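Local coordinates for RagB/SusD family nutrient uptake outer membrane protein (Bacteroides thetaiotaomicron, PDB 7KV2) that probably binds beta-glucans at the cell surface as a SusD-family outer-membrane protein, helping this gut bacterium take up the glycan, at residues A[257-262]-A[339-344]; A[404-409]-A[433-438]. All blocks are in the same frame, centred on the assembly; numbering follows the deposited sequence.

Overall arrangement
From the N terminus, the chain reaches the loop 257-262 after helix 237-249, runs through strand 273-277, and comes back at the end of helix 337-342. There contact 1 closes a large loop of 76 residues. Contact 2 opens farther on, at the junction of strand 400-404 with helix 405-417, and closes a shorter excursion at the end of helix 425-435. The two are in series, neither nested nor crossed, yet their centres lie about 12 Å apart in space. Tyr259 and Ile262 of contact 1 pack on Arg404 and Arg435 of contact 2, so the loop, the strand end and three helix ends meet in one region.

Contact 1: residues A[257-262]-A[339-344]; sequences PDYTDI and RNATCW
A chi1 of -176° sets the Tyr259 ring opposite its own amide nitrogen, beside the carbonyl carbon, and brings the ring edge up to the methyl of Ala341. The methyl lies near the ring plane: Ala341 CB is 3.6 Å from Tyr259 CD1 and 3.7 Å from Tyr259 CE1, so the CD1-CE1 edge rests on one methyl group. Alanine suits this place because its short side chain lets the helix come close, the two backbones being 5.5 Å apart between Thr260 CA and Ala341 CA. Thr260 adds a looser apolar touch, its methyl CG2 standing 4.3 Å from Ala341 CB.

The loop that presents these groups is shaped by an Asx turn. Asp258 OD1 accepts the backbone N of Thr260 at 3.0 Å, and the hydroxyl OG1 of Thr260 donates to the same Asp258 OD1 at 2.7 Å. Both donors approach from one face of the carboxylate and well out of its plane, by 39° for the amide and 61° for the hydroxyl. Aspartate thus holds Thr260 by backbone and side chain together, while the threonine methyl remains available to the helix.

Over one face of the Tyr259 ring, offset toward the rim, Ile262 CD1 sits 3.5 Å above the plane, a branched aliphatic group well matched to a buried aromatic surface. The phenol oxygen is hydrogen-bonded to the carbonyl O of Glu456, so the buried ring has a partner for its polar end as well as apolar neighbours. On the other segment, Thr342 OG1 hydrogen-bonds to the carbonyl O of Arg338 within its own helix, which ends here as the chain leaves helical geometry at Cys343 and enters the short strand 343-345.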
ATOM      1  N   PRO A 257       4.746  -1.453 -21.145  1.00 18.91           N
ATOM      2  CA  PRO A 257       5.760  -2.327 -21.709  1.00 21.01           C
ATOM      3  C   PRO A 257       7.092  -2.269 -20.964  1.00 19.86           C
ATOM      4  O   PRO A 257       7.800  -3.242 -21.022  1.00 19.48           O
ATOM      5  CB  PRO A 257       5.932  -1.789 -23.142  1.00 21.40           C
ATOM      6  CG  PRO A 257       4.672  -1.022 -23.454  1.00 23.75           C
ATOM      7  CD  PRO A 257       4.147  -0.529 -22.114  1.00 21.63           C
ATOM      8  N   ASP A 258       7.421  -1.135 -20.340  1.00 17.80           N
ATOM      9  CA  ASP A 258       8.724  -0.940 -19.650  1.00 18.25           C
ATOM     10  C   ASP A 258       8.475  -0.734 -18.152  1.00 16.13           C
ATOM     11  O   ASP A 258       7.865   0.288 -17.792  1.00 15.51           O
ATOM     12  CB  ASP A 258       9.508   0.252 -20.191  1.00 19.99           C
ATOM     13  CG  ASP A 258      10.930   0.301 -19.680  1.00 26.27           C
ATOM     14  OD1 ASP A 258      11.195  -0.272 -18.580  1.00 27.12           O
ATOM     15  OD2 ASP A 258      11.807   0.863 -20.401  1.00 28.21           O
ATOM     16  N   TYR A 259       8.869  -1.685 -17.314  1.00 17.64           N
ATOM     17  CA  TYR A 259       8.550  -1.623 -15.864  1.00 16.43           C
ATOM     18  C   TYR A 259       9.140  -0.325 -15.272  1.00 16.07           C
ATOM     19  O   TYR A 259       8.589   0.233 -14.319  1.00 14.02           O
ATOM     20  CB  TYR A 259       9.084  -2.876 -15.169  1.00 16.02           C
ATOM     21  CG  TYR A 259       8.742  -2.981 -13.699  1.00 15.32           C
ATOM     22  CD1 TYR A 259       9.492  -2.300 -12.756  1.00 15.80           C
ATOM     23  CD2 TYR A 259       7.724  -3.830 -13.243  1.00 14.57           C
ATOM     24  CE1 TYR A 259       9.238  -2.419 -11.383  1.00 15.99           C
ATOM     25  CE2 TYR A 259       7.471  -3.975 -11.887  1.00 13.96           C
ATOM     26  CZ  TYR A 259       8.231  -3.277 -10.954  1.00 15.36           C
ATOM     27  OH  TYR A 259       7.976  -3.439  -9.612  1.00 14.94           O
ATOM     28  N   THR A 260      10.248   0.176 -15.821  1.00 17.30           N
ATOM     29  CA  THR A 260      10.909   1.414 -15.339  1.00 18.08           C
ATOM     30  C   THR A 260      10.035   2.655 -15.592  1.00 17.60           C
ATOM     31  O   THR A 260      10.354   3.654 -15.040  1.00 19.32           O
ATOM     32  CB  THR A 260      12.317   1.614 -15.922  1.00 22.13           C
ATOM     33  OG1 THR A 260      12.138   1.905 -17.304  1.00 23.89           O
ATOM     34  CG2 THR A 260      13.193   0.397 -15.772  1.00 24.17           C
ATOM     35  N   ASP A 261       8.935   2.596 -16.332  1.00 16.45           N
ATOM     36  CA  ASP A 261       8.064   3.778 -16.564  1.00 18.89           C
ATOM     37  C   ASP A 261       6.939   3.882 -15.511  1.00 16.25           C
ATOM     38  O   ASP A 261       6.299   4.958 -15.407  1.00 17.19           O
ATOM     39  CB  ASP A 261       7.446   3.730 -17.952  1.00 17.62           C
ATOM     40  CG  ASP A 261       8.426   3.959 -19.086  1.00 21.59           C
ATOM     41  OD1 ASP A 261       9.444   4.662 -18.850  1.00 21.17           O
ATOM     42  OD2 ASP A 261       8.148   3.412 -20.188  1.00 23.22           O
ATOM     43  N   ILE A 262       6.733   2.839 -14.727  1.00 16.06           N
ATOM     44  CA  ILE A 262       5.550   2.731 -13.829  1.00 15.38           C
ATOM     45  C   ILE A 262       5.575   3.831 -12.751  1.00 15.37           C
ATOM     46  O   ILE A 262       4.521   4.454 -12.531  1.00 15.04           O
ATOM     47  CB  ILE A 262       5.481   1.335 -13.197  1.00 16.10           C
ATOM     48  CG1 ILE A 262       5.205   0.262 -14.262  1.00 17.27           C
ATOM     49  CG2 ILE A 262       4.402   1.340 -12.121  1.00 15.90           C
ATOM     50  CD1 ILE A 262       5.425  -1.173 -13.767  1.00 16.91           C
ATOM     51  N   ARG A 339      14.977  -5.235 -11.169  1.00 18.90           N
ATOM     52  CA  ARG A 339      16.069  -5.196 -10.186  1.00 20.13           C
ATOM     53  C   ARG A 339      16.457  -3.724 -10.008  1.00 20.26           C
ATOM     54  O   ARG A 339      16.455  -3.247  -8.863  1.00 19.63           O
ATOM     55  CB  ARG A 339      17.298  -5.988 -10.624  1.00 20.42           C
ATOM     56  CG  ARG A 339      18.383  -6.005  -9.565  1.00 21.59           C
ATOM     57  CD  ARG A 339      19.563  -6.863  -9.984  1.00 23.10           C
ATOM     58  NE  ARG A 339      20.332  -6.115 -10.981  1.00 24.51           N
ATOM     59  CZ  ARG A 339      21.423  -6.573 -11.563  1.00 31.09           C
ATOM     60  NH1 ARG A 339      21.875  -7.765 -11.233  1.00 30.25           N
ATOM     61  NH2 ARG A 339      22.078  -5.833 -12.447  1.00 34.06           N
ATOM     62  N   ASN A 340      16.820  -3.025 -11.082  1.00 18.29           N
ATOM     63  CA  ASN A 340      17.258  -1.614 -10.934  1.00 20.31           C
ATOM     64  C   ASN A 340      16.075  -0.677 -10.678  1.00 17.54           C
ATOM     65  O   ASN A 340      16.303   0.373 -10.003  1.00 18.31           O
ATOM     66  CB  ASN A 340      18.173  -1.180 -12.080  1.00 22.15           C
ATOM     67  CG  ASN A 340      19.435  -2.012 -12.119  1.00 25.50           C
ATOM     68  OD1 ASN A 340      19.657  -2.883 -11.274  1.00 26.39           O
ATOM     69  ND2 ASN A 340      20.228  -1.807 -13.153  1.00 28.46           N
ATOM     70  N   ALA A 341      14.850  -1.056 -11.065  1.00 16.57           N
ATOM     71  CA  ALA A 341      13.672  -0.208 -10.829  1.00 15.27           C
ATOM     72  C   ALA A 341      13.271  -0.299  -9.348  1.00 13.68           C
ATOM     73  O   ALA A 341      12.499   0.560  -8.889  1.00 14.14           O
ATOM     74  CB  ALA A 341      12.518  -0.626 -11.678  1.00 15.31           C
ATOM     75  N   THR A 342      13.707  -1.367  -8.687  1.00 14.33           N
ATOM     76  CA  THR A 342      13.411  -1.630  -7.248  1.00 14.67           C
ATOM     77  C   THR A 342      14.571  -1.128  -6.396  1.00 15.22           C
ATOM     78  O   THR A 342      14.308  -0.526  -5.310  1.00 16.95           O
ATOM     79  CB  THR A 342      13.127  -3.114  -6.981  1.00 14.55           C
ATOM     80  OG1 THR A 342      11.975  -3.483  -7.753  1.00 14.50           O
ATOM     81  CG2 THR A 342      12.934  -3.424  -5.516  1.00 13.53           C
ATOM     82  N   CYS A 343      15.801  -1.438  -6.787  1.00 14.49           N
ATOM     83  CA  CYS A 343      17.011  -1.306  -5.926  1.00 14.99           C
ATOM     84  C   CYS A 343      17.922  -0.251  -6.554  1.00 16.47           C
ATOM     85  O   CYS A 343      18.548  -0.538  -7.556  1.00 18.38           O
ATOM     86  CB  CYS A 343      17.758  -2.631  -5.841  1.00 15.64           C
ATOM     87  SG  CYS A 343      16.754  -4.082  -5.472  1.00 18.24           S
ATOM     88  N   TRP A 344      17.977   0.951  -5.989  1.00 17.31           N
ATOM     89  CA  TRP A 344      18.839   2.039  -6.488  1.00 17.78           C
ATOM     90  C   TRP A 344      20.142   1.927  -5.706  1.00 18.66           C
ATOM     91  O   TRP A 344      20.102   1.992  -4.483  1.00 16.61           O
ATOM     92  CB  TRP A 344      18.176   3.411  -6.356  1.00 19.14           C
ATOM     93  CG  TRP A 344      19.122   4.530  -6.642  1.00 19.74           C
ATOM     94  CD1 TRP A 344      19.831   4.737  -7.794  1.00 21.66           C
ATOM     95  CD2 TRP A 344      19.475   5.598  -5.758  1.00 19.30           C
ATOM     96  NE1 TRP A 344      20.587   5.877  -7.690  1.00 22.82           N
ATOM     97  CE2 TRP A 344      20.368   6.438  -6.455  1.00 18.07           C
ATOM     98  CE3 TRP A 344      19.061   5.976  -4.478  1.00 19.44           C
ATOM     99  CZ2 TRP A 344      20.956   7.551  -5.864  1.00 18.39           C
ATOM    100  CZ3 TRP A 344      19.594   7.119  -3.922  1.00 19.86           C
ATOM    101  CH2 TRP A 344      20.531   7.894  -4.602  1.00 17.28           C
TER

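Contact 2: residues A[404-409]-A[433-438]; sequences RYSETL and HKRAGL. With NA (sodium ion), chain G.
Arg435, in the last turn of helix 425-435, reaches across to Arg404, at the end of strand 400-404, and Ser406, in the first turn of helix 405-417. Ahead of it come His433, whose ring is packed on one face by Leu438 CD1, 3.2 Å above the plane, and Lys434, whose NZ is paired with Glu441 in a salt bridge. The Arg435 chain starts out trans to the backbone nitrogen (chi1 -177°), then bends at chi2 and again at chi3, which carries its guanidinium to the first segment. Arg435 NH2 comes to 3.7 Å from Arg404 NH1, at the edge of the Arg404 guanidinium and in its plane; the two planes are 41° apart and the side chains cross at about a right angle. Arg435 NH2 also packs against CB of Ser406 at 3.8 Å; serine is small enough for this approach, and its OG has its main polar partner in Glu456.

The closeness of two guanidinium groups is probably tolerated because Glu272 and Glu456 pair with both. Glu272 makes salt bridges to Arg435 NH1 through one oxygen and to Arg404 NH1 through the other, and Glu456 OE2 makes them to Arg404 NH1 and Arg435 NH2.

Next to Arg404, Tyr405 binds a sodium ion: its OH lies 2.8 Å from the metal, which the backbone oxygens of Ile248, Ser250 and Tyr253 and a water also bind.

Beyond Arg435, Ala436 has a backbone hydrogen bond with Thr337, and the helix ends in a Schellman motif. Gly437, its N bonded to Lys434 O at 3.0 Å, takes the positive phi of the motif, a conformation that glycine adopts readily.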
ATOM      1  N   ARG A 404      -2.228  -2.484  -9.354  1.00 14.96           N
ATOM      2  CA  ARG A 404      -1.649  -2.459 -10.716  1.00 15.72           C
ATOM      3  C   ARG A 404      -2.141  -3.705 -11.443  1.00 16.42           C
ATOM      4  O   ARG A 404      -2.368  -4.733 -10.799  1.00 16.87           O
ATOM      5  CB  ARG A 404      -0.130  -2.432 -10.689  1.00 15.29           C
ATOM      6  CG  ARG A 404       0.412  -1.236  -9.918  1.00 16.31           C
ATOM      7  CD  ARG A 404       1.883  -0.958 -10.137  1.00 16.74           C
ATOM      8  NE  ARG A 404       2.835  -1.872  -9.497  1.00 15.74           N
ATOM      9  CZ  ARG A 404       3.522  -2.841 -10.110  1.00 15.04           C
ATOM     10  NH1 ARG A 404       3.340  -3.114 -11.403  1.00 14.61           N
ATOM     11  NH2 ARG A 404       4.412  -3.536  -9.427  1.00 14.97           N
ATOM     12  N   TYR A 405      -2.225  -3.612 -12.756  1.00 16.45           N
ATOM     13  CA  TYR A 405      -2.754  -4.710 -13.587  1.00 17.09           C
ATOM     14  C   TYR A 405      -1.897  -5.968 -13.447  1.00 17.14           C
ATOM     15  O   TYR A 405      -2.423  -7.038 -13.616  1.00 16.19           O
ATOM     16  CB  TYR A 405      -2.803  -4.259 -15.034  1.00 17.33           C
ATOM     17  CG  TYR A 405      -3.441  -5.219 -16.007  1.00 17.91           C
ATOM     18  CD1 TYR A 405      -4.800  -5.442 -16.012  1.00 20.42           C
ATOM     19  CD2 TYR A 405      -2.688  -5.804 -17.005  1.00 17.65           C
ATOM     20  CE1 TYR A 405      -5.392  -6.250 -16.980  1.00 22.79           C
ATOM     21  CE2 TYR A 405      -3.255  -6.620 -17.966  1.00 18.49           C
ATOM     22  CZ  TYR A 405      -4.609  -6.840 -17.964  1.00 22.48           C
ATOM     23  OH  TYR A 405      -5.142  -7.611 -18.959  1.00 24.24           O
ATOM     24  N   SER A 406      -0.595  -5.882 -13.183  1.00 18.07           N
ATOM     25  CA  SER A 406       0.204  -7.117 -12.956  1.00 17.87           C
ATOM     26  C   SER A 406      -0.380  -7.906 -11.762  1.00 18.39           C
ATOM     27  O   SER A 406      -0.314  -9.148 -11.760  1.00 16.72           O
ATOM     28  CB  SER A 406       1.649  -6.787 -12.788  1.00 18.60           C
ATOM     29  OG  SER A 406       1.839  -5.986 -11.648  1.00 16.71           O
ATOM     30  N   GLU A 407      -0.993  -7.224 -10.793  1.00 16.08           N
ATOM     31  CA  GLU A 407      -1.648  -7.896  -9.669  1.00 17.23           C
ATOM     32  C   GLU A 407      -2.922  -8.590 -10.136  1.00 17.58           C
ATOM     33  O   GLU A 407      -3.208  -9.716  -9.629  1.00 16.13           O
ATOM     34  CB  GLU A 407      -1.956  -6.932  -8.535  1.00 17.67           C
ATOM     35  CG  GLU A 407      -2.292  -7.698  -7.283  1.00 20.09           C
ATOM     36  CD  GLU A 407      -2.408  -6.940  -5.982  1.00 22.98           C
ATOM     37  OE1 GLU A 407      -2.319  -5.686  -5.983  1.00 20.22           O
ATOM     38  OE2 GLU A 407      -2.637  -7.658  -4.938  1.00 25.49           O
ATOM     39  N   THR A 408      -3.668  -7.956 -11.042  1.00 16.97           N
ATOM     40  CA  THR A 408      -4.838  -8.604 -11.664  1.00 18.52           C
ATOM     41  C   THR A 408      -4.401  -9.936 -12.305  1.00 18.07           C
ATOM     42  O   THR A 408      -5.056 -10.943 -12.088  1.00 20.71           O
ATOM     43  CB  THR A 408      -5.458  -7.687 -12.723  1.00 19.57           C
ATOM     44  OG1 THR A 408      -5.706  -6.395 -12.183  1.00 18.17           O
ATOM     45  CG2 THR A 408      -6.755  -8.258 -13.240  1.00 19.71           C
ATOM     46  N   LEU A 409      -3.366  -9.908 -13.140  1.00 19.18           N
ATOM     47  CA  LEU A 409      -2.882 -11.095 -13.887  1.00 19.40           C
ATOM     48  C   LEU A 409      -2.406 -12.183 -12.910  1.00 20.90           C
ATOM     49  O   LEU A 409      -2.765 -13.377 -13.103  1.00 23.46           O
ATOM     50  CB  LEU A 409      -1.766 -10.678 -14.848  1.00 19.85           C
ATOM     51  CG  LEU A 409      -2.150  -9.842 -16.077  1.00 20.84           C
ATOM     52  CD1 LEU A 409      -0.908  -9.300 -16.749  1.00 22.23           C
ATOM     53  CD2 LEU A 409      -2.969 -10.625 -17.089  1.00 21.33           C
ATOM     54  N   HIS A 433       6.096 -11.967 -16.098  1.00 20.87           N
ATOM     55  CA  HIS A 433       7.500 -12.447 -16.099  1.00 20.68           C
ATOM     56  C   HIS A 433       8.247 -11.836 -17.288  1.00 21.54           C
ATOM     57  O   HIS A 433       9.393 -11.312 -17.130  1.00 19.32           O
ATOM     58  CB  HIS A 433       7.452 -13.999 -16.107  1.00 21.99           C
ATOM     59  CG  HIS A 433       8.730 -14.684 -15.780  1.00 22.99           C
ATOM     60  ND1 HIS A 433       9.134 -14.889 -14.480  1.00 21.65           N
ATOM     61  CD2 HIS A 433       9.658 -15.270 -16.584  1.00 24.12           C
ATOM     62  CE1 HIS A 433      10.272 -15.563 -14.478  1.00 26.84           C
ATOM     63  NE2 HIS A 433      10.638 -15.797 -15.766  1.00 24.22           N
ATOM     64  N   LYS A 434       7.613 -11.867 -18.456  1.00 20.20           N
ATOM     65  CA  LYS A 434       8.285 -11.439 -19.711  1.00 22.85           C
ATOM     66  C   LYS A 434       8.274  -9.919 -19.827  1.00 20.27           C
ATOM     67  O   LYS A 434       9.199  -9.401 -20.426  1.00 18.75           O
ATOM     68  CB  LYS A 434       7.685 -12.139 -20.931  1.00 26.40           C
ATOM     69  CG  LYS A 434       8.051 -13.615 -20.978  1.00 33.95           C
ATOM     70  CD  LYS A 434       8.036 -14.190 -22.372  1.00 40.21           C
ATOM     71  CE  LYS A 434       6.669 -14.051 -22.992  1.00 46.67           C
ATOM     72  NZ  LYS A 434       6.464 -15.054 -24.064  1.00 57.35           N
ATOM     73  N   ARG A 435       7.316  -9.224 -19.211  1.00 18.80           N
ATOM     74  CA  ARG A 435       7.324  -7.744 -19.244  1.00 18.72           C
ATOM     75  C   ARG A 435       8.624  -7.275 -18.575  1.00 18.21           C
ATOM     76  O   ARG A 435       9.197  -6.318 -19.065  1.00 17.77           O
ATOM     77  CB  ARG A 435       6.090  -7.145 -18.569  1.00 18.20           C
ATOM     78  CG  ARG A 435       6.043  -5.626 -18.650  1.00 17.34           C
ATOM     79  CD  ARG A 435       6.711  -4.990 -17.431  1.00 15.42           C
ATOM     80  NE  ARG A 435       5.935  -5.165 -16.205  1.00 16.70           N
ATOM     81  CZ  ARG A 435       4.876  -4.449 -15.802  1.00 16.12           C
ATOM     82  NH1 ARG A 435       4.368  -3.499 -16.556  1.00 15.90           N
ATOM     83  NH2 ARG A 435       4.284  -4.732 -14.647  1.00 16.61           N
ATOM     84  N   ALA A 436       9.096  -7.989 -17.556  1.00 16.56           N
ATOM     85  CA  ALA A 436      10.328  -7.650 -16.801  1.00 18.45           C
ATOM     86  C   ALA A 436      11.624  -7.956 -17.569  1.00 20.39           C
ATOM     87  O   ALA A 436      12.712  -7.689 -17.016  1.00 21.09           O
ATOM     88  CB  ALA A 436      10.289  -8.357 -15.482  1.00 19.53           C
ATOM     89  N   GLY A 437      11.541  -8.440 -18.810  1.00 20.77           N
ATOM     90  CA  GLY A 437      12.726  -8.711 -19.651  1.00 21.05           C
ATOM     91  C   GLY A 437      13.215 -10.151 -19.544  1.00 24.47           C
ATOM     92  O   GLY A 437      14.298 -10.427 -20.106  1.00 26.57           O
ATOM     93  N   LEU A 438      12.495 -11.046 -18.875  1.00 21.38           N
ATOM     94  CA  LEU A 438      12.992 -12.424 -18.607  1.00 25.08           C
ATOM     95  C   LEU A 438      12.642 -13.262 -19.843  1.00 28.34           C
ATOM     96  O   LEU A 438      11.513 -13.141 -20.381  1.00 26.69           O
ATOM     97  CB  LEU A 438      12.393 -13.020 -17.327  1.00 22.71           C
ATOM     98  CG  LEU A 438      12.786 -12.293 -16.035  1.00 23.77           C
ATOM     99  CD1 LEU A 438      12.095 -12.885 -14.851  1.00 25.61           C
ATOM    100  CD2 LEU A 438      14.278 -12.326 -15.818  1.00 27.80           C
TER
HETATM  101 NA    NA G 606      -6.903  -5.866 -20.273  1.00 31.31          NA
HETATM  102  O   HOH W   1      -6.032  -6.107 -22.328  1.00 34.50           O